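Malic enzyme (Entamoeba histolytica, PDB 3NV9) probably catalyses the oxidative decarboxylation of malate to pyruvate with NADP as acceptor, and is implicated in the activation of metronidazole. Local coordinates at residues A2-K5 / N10-E13; V373-I378 / M423-D428. One frame throughout, in Å; residues are numbered along the deposited sequence.

Contact 1 (A2-K5 / N10-E13)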
loop_
_atom_site.group_PDB
_atom_site.type_symbol
_atom_site.label_atom_id
_atom_site.label_comp_id
_atom_site.label_asym_id
_atom_site.label_seq_id
_atom_site.Cartn_x
_atom_site.Cartn_y
_atom_site.Cartn_z
ATOM N N ALA A 2 -3.514 -41.945 1.158
ATOM C CA ALA A 2 -4.203 -40.721 0.732
ATOM C C ALA A 2 -3.250 -39.679 0.146
ATOM O O ALA A 2 -2.053 -39.574 0.522
ATOM C CB ALA A 2 -5.053 -40.118 1.876
ATOM N N GLN A 3 -3.762 -38.946 -0.831
ATOM C CA GLN A 3 -3.065 -37.774 -1.239
ATOM C C GLN A 3 -3.720 -36.568 -0.555
ATOM O O GLN A 3 -4.850 -36.600 -0.063
ATOM C CB GLN A 3 -2.965 -37.668 -2.755
ATOM C CG GLN A 3 -4.219 -37.264 -3.451
ATOM C CD GLN A 3 -3.970 -36.738 -4.868
ATOM O OE1 GLN A 3 -4.701 -35.855 -5.340
ATOM N NE2 GLN A 3 -2.956 -37.288 -5.560
ATOM N N LEU A 4 -2.943 -35.527 -0.451
ATOM C CA LEU A 4 -3.374 -34.342 0.211
ATOM C C LEU A 4 -4.615 -33.763 -0.488
ATOM O O LEU A 4 -4.710 -33.783 -1.707
ATOM C CB LEU A 4 -2.208 -33.384 0.097
ATOM C CG LEU A 4 -1.564 -32.640 1.239
ATOM C CD1 LEU A 4 -1.853 -33.157 2.678
ATOM C CD2 LEU A 4 -0.143 -32.634 0.862
ATOM N N LYS A 5 -5.556 -33.259 0.298
ATOM C CA LYS A 5 -6.731 -32.560 -0.237
ATOM C C LYS A 5 -6.417 -31.131 -0.613
ATOM O O LYS A 5 -5.562 -30.496 0.013
ATOM C CB LYS A 5 -7.877 -32.543 0.783
ATOM C CG LYS A 5 -8.371 -33.940 1.143
ATOM C CD LYS A 5 -9.599 -33.893 1.987
ATOM C CE LYS A 5 -9.945 -35.308 2.378
ATOM N NZ LYS A 5 -11.124 -35.274 3.269
ATOM N N ASN A 10 -6.073 -32.683 5.652
ATOM C CA ASN A 10 -5.779 -34.059 5.979
ATOM C C ASN A 10 -4.285 -34.346 5.949
ATOM O O ASN A 10 -3.860 -35.444 5.567
ATOM C CB ASN A 10 -6.508 -34.998 5.013
ATOM C CG ASN A 10 -5.980 -34.897 3.565
ATOM O OD1 ASN A 10 -5.535 -33.824 3.102
ATOM N ND2 ASN A 10 -6.055 -36.020 2.832
ATOM N N LEU A 11 -3.488 -33.359 6.336
ATOM C CA LEU A 11 -2.046 -33.539 6.303
ATOM C C LEU A 11 -1.607 -34.654 7.264
ATOM O O LEU A 11 -0.794 -35.478 6.884
ATOM C CB LEU A 11 -1.286 -32.240 6.586
ATOM C CG LEU A 11 0.223 -32.446 6.799
ATOM C CD1 LEU A 11 0.967 -32.729 5.521
ATOM C CD2 LEU A 11 0.833 -31.231 7.494
ATOM N N GLU A 12 -2.147 -34.652 8.483
ATOM C CA GLU A 12 -1.886 -35.681 9.486
ATOM C C GLU A 12 -1.944 -37.106 8.914
ATOM O O GLU A 12 -1.028 -37.915 9.144
ATOM C CB GLU A 12 -2.814 -35.538 10.709
ATOM C CG GLU A 12 -2.695 -34.187 11.473
ATOM C CD GLU A 12 -1.363 -33.959 12.230
ATOM O OE1 GLU A 12 -0.733 -34.935 12.713
ATOM O OE2 GLU A 12 -0.958 -32.773 12.370
ATOM N N GLU A 13 -2.968 -37.375 8.123
ATOM C CA GLU A 13 -3.208 -38.706 7.545
ATOM C C GLU A 13 -2.292 -38.994 6.366
ATOM O O GLU A 13 -2.096 -40.143 6.001
ATOM C CB GLU A 13 -4.676 -38.843 7.117
ATOM C CG GLU A 13 -5.688 -38.650 8.275
ATOM C CD GLU A 13 -6.050 -37.154 8.618
ATOM O OE1 GLU A 13 -5.250 -36.207 8.438
ATOM O OE2 GLU A 13 -7.168 -36.913 9.105
#
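The carboxamide of Asn10 lies between Lys5 and Leu4. Lys5 sets its aliphatic chain over one face, with Lys5 CG 3.5 Å from Asn10 CG. From the opposite side of the amide plane Leu4 brings CD1 obliquely to Asn10 OD1, at 3.8 Å. Both polar ends of the amide are used on the backbone of 2-5. Asn10 ND2 donates to Gln3 O over 3.2 Å; Gln3 O lies almost in the amide plane of Asn10, whereas the donor stands 37° above the plane of the Gln3 carbonyl, so no lone pair is met squarely. Asn10 OD1 accepts from Lys5 N at 2.9 Å, the N-H pointing nearly straight at it (168°). By bonding Gln3 O and Lys5 N, on either side of Leu4, the amide resembles the way a residue of a parallel strand bonds its neighbour. Asn10 reaches this position with CG between the backbone N and the carbonyl carbon (chi1 67°), and the bond pair fixes the rotation of the amide. Apolar contact continues into the first turn of helix 11-14, where Leu4 CD1 rests 3.7 Å from Leu11 CA and 4.0 Å from Leu11 CD1. Leu4 and Leu11 both reach Phe31 of helix 21-43 and Leu477 of helix 470-485, so this N-terminal loop packs against both helices; Gln470 further binds Leu4 O.

Contact 2 (V373-I378 / M423-D428). With SO4 (sulfate ion), chain I.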
loop_
_atom_site.group_PDB
_atom_site.type_symbol
_atom_site.label_atom_id
_atom_site.label_comp_id
_atom_site.label_asym_id
_atom_site.label_seq_id
_atom_site.Cartn_x
_atom_site.Cartn_y
_atom_site.Cartn_z
ATOM N N VAL A 373 -14.386 3.599 15.404
ATOM C CA VAL A 373 -14.653 4.706 16.321
ATOM C C VAL A 373 -13.436 5.661 16.403
ATOM O O VAL A 373 -13.366 6.510 17.306
ATOM C CB VAL A 373 -14.960 4.178 17.752
ATOM C CG1 VAL A 373 -16.267 3.409 17.776
ATOM C CG2 VAL A 373 -13.786 3.299 18.246
ATOM N N ARG A 374 -12.470 5.494 15.496
ATOM C CA ARG A 374 -11.337 6.414 15.444
ATOM C C ARG A 374 -10.625 6.567 16.818
ATOM O O ARG A 374 -10.398 7.662 17.279
ATOM C CB ARG A 374 -11.779 7.780 14.867
ATOM C CG ARG A 374 -12.238 7.696 13.396
ATOM C CD ARG A 374 -12.241 9.061 12.724
ATOM N NE ARG A 374 -10.990 9.768 13.055
ATOM C CZ ARG A 374 -10.872 11.067 13.306
ATOM N NH1 ARG A 374 -11.936 11.869 13.273
ATOM N NH2 ARG A 374 -9.672 11.543 13.619
ATOM N N ALA A 375 -10.258 5.456 17.440
ATOM C CA ALA A 375 -9.471 5.547 18.642
ATOM C C ALA A 375 -8.133 6.169 18.331
ATOM O O ALA A 375 -7.493 5.895 17.281
ATOM C CB ALA A 375 -9.270 4.202 19.312
ATOM N N ARG A 376 -7.714 6.997 19.270
ATOM C CA ARG A 376 -6.456 7.740 19.187
ATOM C C ARG A 376 -5.287 6.834 19.486
ATOM O O ARG A 376 -4.232 6.990 18.890
ATOM C CB ARG A 376 -6.463 8.910 20.187
ATOM C CG ARG A 376 -7.468 10.031 19.859
ATOM C CD ARG A 376 -7.395 11.052 21.030
ATOM N NE ARG A 376 -8.562 11.900 21.136
ATOM C CZ ARG A 376 -8.726 13.034 20.450
ATOM N NH1 ARG A 376 -7.792 13.443 19.583
ATOM N NH2 ARG A 376 -9.836 13.767 20.629
ATOM N N LYS A 377 -5.478 5.876 20.376
ATOM C CA LYS A 377 -4.400 5.003 20.861
ATOM C C LYS A 377 -5.004 3.618 21.031
ATOM O O LYS A 377 -6.215 3.539 21.243
ATOM C CB LYS A 377 -3.956 5.458 22.261
ATOM C CG LYS A 377 -3.099 6.726 22.289
ATOM C CD LYS A 377 -3.185 7.548 23.655
ATOM C CE LYS A 377 -3.438 6.645 24.873
ATOM N NZ LYS A 377 -3.537 7.477 26.112
ATOM N N ILE A 378 -4.190 2.546 20.994
ATOM C CA ILE A 378 -4.676 1.251 21.428
ATOM C C ILE A 378 -4.299 1.153 22.868
ATOM O O ILE A 378 -3.115 1.038 23.193
ATOM C CB ILE A 378 -4.124 -0.025 20.652
ATOM C CG1 ILE A 378 -4.342 -0.010 19.116
ATOM C CG2 ILE A 378 -4.778 -1.257 21.161
ATOM C CD1 ILE A 378 -5.597 0.631 18.577
ATOM N N MET A 423 -16.122 -0.303 22.342
ATOM C CA MET A 423 -16.902 0.184 23.452
ATOM C C MET A 423 -15.910 0.591 24.533
ATOM O O MET A 423 -16.039 1.660 25.147
ATOM C CB MET A 423 -17.844 -0.923 23.971
ATOM C CG MET A 423 -19.027 -1.228 23.059
ATOM S SD MET A 423 -20.056 0.195 22.616
ATOM C CE MET A 423 -19.421 0.794 21.039
ATOM N N GLN A 424 -14.953 -0.309 24.753
ATOM C CA GLN A 424 -13.806 -0.074 25.615
ATOM C C GLN A 424 -13.063 1.198 25.209
ATOM O O GLN A 424 -12.724 1.990 26.076
ATOM C CB GLN A 424 -12.879 -1.291 25.683
ATOM C CG GLN A 424 -11.916 -1.234 26.844
ATOM C CD GLN A 424 -12.614 -1.338 28.226
ATOM O OE1 GLN A 424 -13.187 -2.366 28.600
ATOM N NE2 GLN A 424 -12.528 -0.268 28.982
ATOM N N ALA A 425 -12.871 1.442 23.904
ATOM C CA ALA A 425 -12.160 2.699 23.498
ATOM C C ALA A 425 -12.962 3.921 23.968
ATOM O O ALA A 425 -12.419 4.822 24.597
ATOM C CB ALA A 425 -11.879 2.744 21.988
ATOM N N ILE A 426 -14.267 3.932 23.668
ATOM C CA ILE A 426 -15.186 4.942 24.248
ATOM C C ILE A 426 -15.076 5.033 25.780
ATOM O O ILE A 426 -14.911 6.125 26.319
ATOM C CB ILE A 426 -16.668 4.685 23.842
ATOM C CG1 ILE A 426 -16.786 4.715 22.309
ATOM C CG2 ILE A 426 -17.614 5.712 24.556
ATOM C CD1 ILE A 426 -18.108 4.284 21.800
ATOM N N LYS A 427 -15.148 3.902 26.480
ATOM C CA LYS A 427 -15.003 3.951 27.921
ATOM C C LYS A 427 -13.623 4.502 28.403
ATOM O O LYS A 427 -13.537 5.184 29.436
ATOM C CB LYS A 427 -15.290 2.595 28.527
ATOM C CG LYS A 427 -15.007 2.524 30.023
ATOM C CD LYS A 427 -15.215 1.101 30.596
ATOM C CE LYS A 427 -14.520 0.984 31.952
ATOM N NZ LYS A 427 -15.282 0.048 32.833
ATOM N N ASP A 428 -12.549 4.177 27.685
ATOM C CA ASP A 428 -11.232 4.677 28.017
ATOM C C ASP A 428 -11.060 6.191 27.679
ATOM O O ASP A 428 -10.125 6.842 28.171
ATOM C CB ASP A 428 -10.177 3.829 27.314
ATOM C CG ASP A 428 -10.080 2.406 27.872
ATOM O OD1 ASP A 428 -10.454 2.133 29.062
ATOM O OD2 ASP A 428 -9.596 1.534 27.113
HETATM S S SO4 I . -9.085 15.175 17.215
HETATM O O1 SO4 I . -10.078 14.548 18.090
HETATM O O2 SO4 I . -9.801 16.106 16.342
HETATM O O3 SO4 I . -8.086 15.884 18.014
HETATM O O4 SO4 I . -8.381 14.187 16.400
#
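Ala375 and Ala425 meet methyl to methyl, CB to CB at 4.0 Å, with no hydrogen bond between the two segments and only 141 Å² buried; the polar ties of the loop run instead to residues after the helix, its backbone bonding Val430 and Arg432. The two methyls meet where Ala375 CA and Ala425 CA are 6.2 Å apart. Val373 adds one branch, its CG2 lying 4.2 Å from the same Ala425 CB, so a single helix methyl faces two residues of the loop. That loop is shaped by a Schellman motif ending helix 363-372: Arg374 takes a positive phi of 53°, and Ala375 N bonds back to Ala370 O. The turn sets the apolar residues towards the helix, while the extended chain of Arg376 carries its guanidinium to a sulfate, probably from the crystallisation liquor. Arg376 NH1 donates to sulfate O3 at 2.9 Å, almost perfectly straight (176°) and at the guanidinium edge; the bond from Arg376 NH2 to O1 is weak and bent. Arg432 also binds this anion. On helix 413-428, Gln424 NE2 reaches Asp428 OD1 at 3.2 Å from well above the carboxylate plane. Asp428 also bonds Thr379 and Asn381, pinning the end of this helix to the start of helix 380-396, whose Met382 touches both alanines. At the far end of the loop, Ile378 packs on Ile366 and Ala370 of helix 363-372.

In the fold
Contact 1 closes near the N-terminus long before contact 2 opens, so the two stand in series along the chain. Their centres are 45 Å apart on opposite sides of the chain's centre, and the nearest atoms remain about 33 Å from each other; no helix or strand is common to both. Contact 1 lays the N-terminal residues against helix 21-43 and against helix 470-485, the last helix of the chain. Contact 2 belongs to the NAD binding domain, where it joins the turn between helices 363-372 and 380-396 to helix 413-428. One therefore settles the N-terminal residues on their neighbouring helices, while the other packs the loop after helix 363-372 on helix 413-428 in the Rossmann-type part of the enzyme.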